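Local coordinates for regulatory protein E2 (Bovine papillomavirus type 1, PDB 2JEX) that probably helps start viral DNA replication by interacting with protein E1 and regulates viral transcription, here as its N-terminal transactivation domain, at residues A[22-33]-A[88-99]. The protein carries 1 engineered substitution. Numbering follows the deposited sequence.
Sequences SSDKLQDHILYW and GDEPWSLLDTSW
In the helical part of the E2 transactivation domain, H29 and W33, one turn apart on helix 26-48, meet the segment 88-99 that leads from helix 62-83 to helix 99-103. W33 supplies a side-chain polar link: NE1 donates to T97 O at 2.8 Å, the C=O...N angle of 171° aiming the carbonyl almost straight at the nitrogen, though the N-H end is bent and the oxygen tilted from the indole plane. Farther round that ring, CH2 packs on W99 CB. The H29 imidazole sits among four residues. L94 CD2 lies 3.6 Å from H29 ND1, while T97 OG1 and S93 O cover one face near its rim; T97 OG1 itself donates to S93 O (2.7 Å). At the ring edge W92 O accepts from NE2, though that oxygen is less surely placed. The T97 hydroxyl reaches the ring because chi1 of 51° sets OG1 between the backbone N and carbonyl carbon. Ahead of the helix, W92 N donates to D24 O at 2.7 Å, nearly straight at N-H...O 165°. A water links the start of the helix to the opening of segment 88-99, accepting from L26 N and donating to the carbonyls of G88 and E90; L26 CD2 packs 3.7 Å from G88 CA. Beyond, W33 rests on helix 62-83 and Y32 on helix 4-21, while W92 touches F110, makes a cation-pi contact with K112 and an edge-to-face one with Y138, bridging helices and sheet.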
loop_
_atom_site.group_PDB
_atom_site.type_symbol
_atom_site.label_atom_id
_atom_site.label_comp_id
_atom_site.label_asym_id
_atom_site.label_seq_id
_atom_site.Cartn_x
_atom_site.Cartn_y
_atom_site.Cartn_z
ATOM N N SER A 22 15.821 -0.803 -9.162
ATOM C CA SER A 22 15.039 -1.616 -8.220
ATOM C C SER A 22 15.783 -1.838 -6.900
ATOM O O SER A 22 16.126 -2.962 -6.540
ATOM C CB SER A 22 14.604 -2.945 -8.852
ATOM O OG SER A 22 13.626 -3.580 -8.047
ATOM N N SER A 23 16.025 -0.736 -6.197
ATOM C CA SER A 23 16.797 -0.735 -4.961
ATOM C C SER A 23 16.015 -1.319 -3.791
ATOM O O SER A 23 14.777 -1.317 -3.777
ATOM C CB SER A 23 17.244 0.692 -4.623
ATOM O OG SER A 23 18.061 0.723 -3.468
ATOM N N ASP A 24 16.763 -1.815 -2.812
ATOM C CA ASP A 24 16.198 -2.323 -1.574
ATOM C C ASP A 24 16.541 -1.372 -0.424
ATOM O O ASP A 24 16.347 -1.690 0.747
ATOM C CB ASP A 24 16.680 -3.760 -1.315
ATOM C CG ASP A 24 16.348 -4.707 -2.470
ATOM O OD1 ASP A 24 15.172 -4.731 -2.928
ATOM O OD2 ASP A 24 17.267 -5.433 -2.926
ATOM N N LYS A 25 17.037 -0.189 -0.775
ATOM C CA LYS A 25 17.320 0.855 0.214
ATOM C C LYS A 25 16.210 1.905 0.272
ATOM O O LYS A 25 15.788 2.430 -0.758
ATOM C CB LYS A 25 18.692 1.502 -0.036
ATOM C CG LYS A 25 18.943 2.799 0.743
ATOM C CD LYS A 25 18.904 2.605 2.265
ATOM C CE LYS A 25 18.744 3.936 2.991
ATOM N NZ LYS A 25 20.008 4.745 2.920
ATOM N N LEU A 26 15.755 2.193 1.491
ATOM C CA LEU A 26 14.688 3.156 1.756
ATOM C C LEU A 26 14.935 4.559 1.166
ATOM O O LEU A 26 14.002 5.210 0.704
ATOM C CB LEU A 26 14.412 3.240 3.269
ATOM C CG LEU A 26 13.235 4.079 3.818
ATOM C CD1 LEU A 26 11.911 3.890 3.036
ATOM C CD2 LEU A 26 13.020 3.785 5.299
ATOM N N GLN A 27 16.189 4.999 1.176
ATOM C CA GLN A 27 16.564 6.324 0.697
ATOM C C GLN A 27 16.340 6.511 -0.803
ATOM O O GLN A 27 15.949 7.584 -1.241
ATOM C CB GLN A 27 18.016 6.640 1.064
ATOM C CG GLN A 27 18.399 8.104 0.901
ATOM C CD GLN A 27 17.446 9.047 1.616
ATOM O OE1 GLN A 27 16.938 9.998 1.023
ATOM N NE2 GLN A 27 17.196 8.782 2.900
ATOM N N ASP A 28 16.586 5.465 -1.581
ATOM C CA ASP A 28 16.277 5.495 -3.005
ATOM C C ASP A 28 14.777 5.656 -3.272
ATOM O O ASP A 28 14.383 6.263 -4.270
ATOM C CB ASP A 28 16.802 4.234 -3.685
ATOM C CG ASP A 28 18.309 4.222 -3.796
ATOM O OD1 ASP A 28 18.927 3.219 -3.383
ATOM O OD2 ASP A 28 18.877 5.220 -4.291
ATOM N N HIS A 29 13.951 5.120 -2.378
ATOM C CA HIS A 29 12.501 5.208 -2.519
ATOM C C HIS A 29 11.966 6.566 -2.070
ATOM O O HIS A 29 11.042 7.100 -2.666
ATOM C CB HIS A 29 11.826 4.049 -1.782
ATOM C CG HIS A 29 12.305 2.704 -2.236
ATOM N ND1 HIS A 29 12.461 2.385 -3.568
ATOM C CD2 HIS A 29 12.686 1.609 -1.539
ATOM C CE1 HIS A 29 12.913 1.150 -3.673
ATOM N NE2 HIS A 29 13.052 0.653 -2.456
ATOM N N ILE A 30 12.555 7.116 -1.016
ATOM C CA ILE A 30 12.331 8.505 -0.648
ATOM C C ILE A 30 12.603 9.393 -1.864
ATOM O O ILE A 30 11.767 10.226 -2.223
ATOM C CB ILE A 30 13.204 8.925 0.567
ATOM C CG1 ILE A 30 12.735 8.171 1.824
ATOM C CG2 ILE A 30 13.177 10.469 0.755
ATOM C CD1 ILE A 30 13.605 8.330 3.054
ATOM N N LEU A 31 13.754 9.172 -2.502
ATOM C CA LEU A 31 14.175 9.887 -3.706
ATOM C C LEU A 31 13.204 9.740 -4.864
ATOM O O LEU A 31 12.897 10.716 -5.537
ATOM C CB LEU A 31 15.560 9.406 -4.142
ATOM C CG LEU A 31 16.820 10.244 -3.933
ATOM C CD1 LEU A 31 16.686 11.304 -2.837
ATOM C CD2 LEU A 31 18.006 9.314 -3.674
ATOM N N TYR A 32 12.740 8.512 -5.091
ATOM C CA TYR A 32 11.758 8.207 -6.126
ATOM C C TYR A 32 10.453 8.968 -5.911
ATOM O O TYR A 32 9.900 9.517 -6.860
ATOM C CB TYR A 32 11.498 6.687 -6.208
ATOM C CG TYR A 32 10.277 6.304 -7.022
ATOM C CD1 TYR A 32 10.357 6.141 -8.409
ATOM C CD2 TYR A 32 9.041 6.119 -6.406
ATOM C CE1 TYR A 32 9.231 5.803 -9.163
ATOM C CE2 TYR A 32 7.908 5.780 -7.146
ATOM C CZ TYR A 32 8.009 5.624 -8.518
ATOM O OH TYR A 32 6.887 5.299 -9.240
ATOM N N TRP A 33 9.954 8.995 -4.678
ATOM C CA TRP A 33 8.673 9.660 -4.416
ATOM C C TRP A 33 8.763 11.171 -4.457
ATOM O O TRP A 33 7.790 11.838 -4.797
ATOM C CB TRP A 33 8.028 9.183 -3.120
ATOM C CG TRP A 33 7.395 7.857 -3.308
ATOM C CD1 TRP A 33 7.840 6.655 -2.825
ATOM C CD2 TRP A 33 6.215 7.573 -4.070
ATOM N NE1 TRP A 33 7.001 5.638 -3.229
ATOM C CE2 TRP A 33 5.997 6.170 -3.997
ATOM C CE3 TRP A 33 5.317 8.363 -4.805
ATOM C CZ2 TRP A 33 4.917 5.544 -4.629
ATOM C CZ3 TRP A 33 4.233 7.736 -5.429
ATOM C CH2 TRP A 33 4.051 6.338 -5.342
ATOM N N GLY A 88 14.016 1.750 9.426
ATOM C CA GLY A 88 14.689 2.341 8.268
ATOM C C GLY A 88 15.837 1.515 7.714
ATOM O O GLY A 88 16.112 1.565 6.510
ATOM N N ASP A 89 16.488 0.755 8.602
ATOM C CA ASP A 89 17.633 -0.111 8.280
ATOM C C ASP A 89 17.274 -1.293 7.375
ATOM O O ASP A 89 18.101 -1.754 6.579
ATOM C CB ASP A 89 18.255 -0.667 9.573
ATOM C CG ASP A 89 19.264 0.279 10.214
ATOM O OD1 ASP A 89 19.244 1.496 9.919
ATOM O OD2 ASP A 89 20.086 -0.211 11.027
ATOM N N GLU A 90 16.046 -1.787 7.531
ATOM C CA GLU A 90 15.533 -2.961 6.821
ATOM C C GLU A 90 15.587 -2.800 5.295
ATOM O O GLU A 90 15.666 -1.676 4.796
ATOM C CB GLU A 90 14.084 -3.226 7.256
ATOM C CG GLU A 90 13.886 -3.376 8.763
ATOM C CD GLU A 90 12.434 -3.600 9.152
ATOM O OE1 GLU A 90 12.129 -3.537 10.369
ATOM O OE2 GLU A 90 11.596 -3.841 8.249
ATOM N N PRO A 91 15.551 -3.921 4.548
ATOM C CA PRO A 91 15.465 -3.803 3.092
ATOM C C PRO A 91 14.051 -3.436 2.644
ATOM O O PRO A 91 13.081 -4.022 3.120
ATOM C CB PRO A 91 15.834 -5.207 2.590
ATOM C CG PRO A 91 16.205 -6.009 3.810
ATOM C CD PRO A 91 15.588 -5.330 4.977
ATOM N N TRP A 92 13.948 -2.465 1.744
ATOM C CA TRP A 92 12.671 -2.007 1.211
ATOM C C TRP A 92 12.757 -1.979 -0.296
ATOM O O TRP A 92 13.612 -1.306 -0.858
ATOM C CB TRP A 92 12.334 -0.600 1.722
ATOM C CG TRP A 92 11.990 -0.566 3.169
ATOM C CD1 TRP A 92 12.854 -0.397 4.218
ATOM C CD2 TRP A 92 10.689 -0.713 3.741
ATOM N NE1 TRP A 92 12.169 -0.429 5.406
ATOM C CE2 TRP A 92 10.838 -0.629 5.144
ATOM C CE3 TRP A 92 9.407 -0.918 3.205
ATOM C CZ2 TRP A 92 9.751 -0.735 6.022
ATOM C CZ3 TRP A 92 8.323 -1.024 4.080
ATOM C CH2 TRP A 92 8.506 -0.931 5.472
ATOM N N SER A 93 11.868 -2.704 -0.955
ATOM C CA SER A 93 11.825 -2.688 -2.407
ATOM C C SER A 93 10.880 -1.600 -2.935
ATOM O O SER A 93 10.224 -0.874 -2.165
ATOM C CB SER A 93 11.409 -4.057 -2.933
ATOM O OG SER A 93 10.064 -4.305 -2.588
ATOM N N LEU A 94 10.833 -1.489 -4.258
ATOM C CA LEU A 94 9.887 -0.611 -4.926
ATOM C C LEU A 94 8.446 -0.965 -4.554
ATOM O O LEU A 94 7.666 -0.090 -4.190
ATOM C CB LEU A 94 10.094 -0.667 -6.444
ATOM C CG LEU A 94 11.350 0.031 -6.983
ATOM C CD1 LEU A 94 11.560 -0.338 -8.436
ATOM C CD2 LEU A 94 11.254 1.541 -6.827
ATOM N N LEU A 95 8.109 -2.248 -4.603
ATOM C CA LEU A 95 6.751 -2.684 -4.296
ATOM C C LEU A 95 6.351 -2.503 -2.831
ATOM O O LEU A 95 5.190 -2.185 -2.550
ATOM C CB LEU A 95 6.526 -4.124 -4.748
ATOM C CG LEU A 95 6.367 -4.277 -6.267
ATOM C CD1 LEU A 95 6.217 -5.734 -6.634
ATOM C CD2 LEU A 95 5.192 -3.449 -6.814
ATOM N N ASP A 96 7.299 -2.692 -1.910
ATOM C CA ASP A 96 7.032 -2.489 -0.481
ATOM C C ASP A 96 6.641 -1.041 -0.222
ATOM O O ASP A 96 5.877 -0.746 0.692
ATOM C CB ASP A 96 8.256 -2.832 0.377
ATOM C CG ASP A 96 8.758 -4.246 0.164
ATOM O OD1 ASP A 96 7.930 -5.176 0.058
ATOM O OD2 ASP A 96 9.993 -4.424 0.116
ATOM N N THR A 97 7.173 -0.148 -1.047
ATOM C CA THR A 97 6.992 1.284 -0.868
ATOM C C THR A 97 6.140 1.886 -1.993
ATOM O O THR A 97 6.279 3.068 -2.330
ATOM C CB THR A 97 8.357 1.990 -0.773
ATOM O OG1 THR A 97 9.179 1.586 -1.876
ATOM C CG2 THR A 97 9.063 1.622 0.524
ATOM N N SER A 98 5.261 1.062 -2.566
ATOM C CA SER A 98 4.338 1.514 -3.605
ATOM C C SER A 98 2.995 1.945 -3.010
ATOM O O SER A 98 2.595 1.486 -1.940
ATOM C CB SER A 98 4.152 0.444 -4.689
ATOM O OG SER A 98 3.510 -0.708 -4.166
ATOM N N TRP A 99 2.317 2.847 -3.711
ATOM C CA TRP A 99 1.038 3.403 -3.267
ATOM C C TRP A 99 -0.054 2.346 -3.098
ATOM O O TRP A 99 -0.815 2.378 -2.103
ATOM C CB TRP A 99 0.582 4.486 -4.243
ATOM C CG TRP A 99 -0.753 5.070 -3.887
ATOM C CD1 TRP A 99 -1.986 4.694 -4.424
ATOM C CD2 TRP A 99 -0.995 6.130 -2.887
ATOM N NE1 TRP A 99 -2.981 5.468 -3.842
ATOM C CE2 TRP A 99 -2.404 6.354 -2.896
ATOM C CE3 TRP A 99 -0.149 6.933 -2.003
ATOM C CZ2 TRP A 99 -3.004 7.344 -2.046
ATOM C CZ3 TRP A 99 -0.766 7.915 -1.188
ATOM C CH2 TRP A 99 -2.170 8.120 -1.217
HETATM O O HOH W 1 16.567 0.674 3.768
#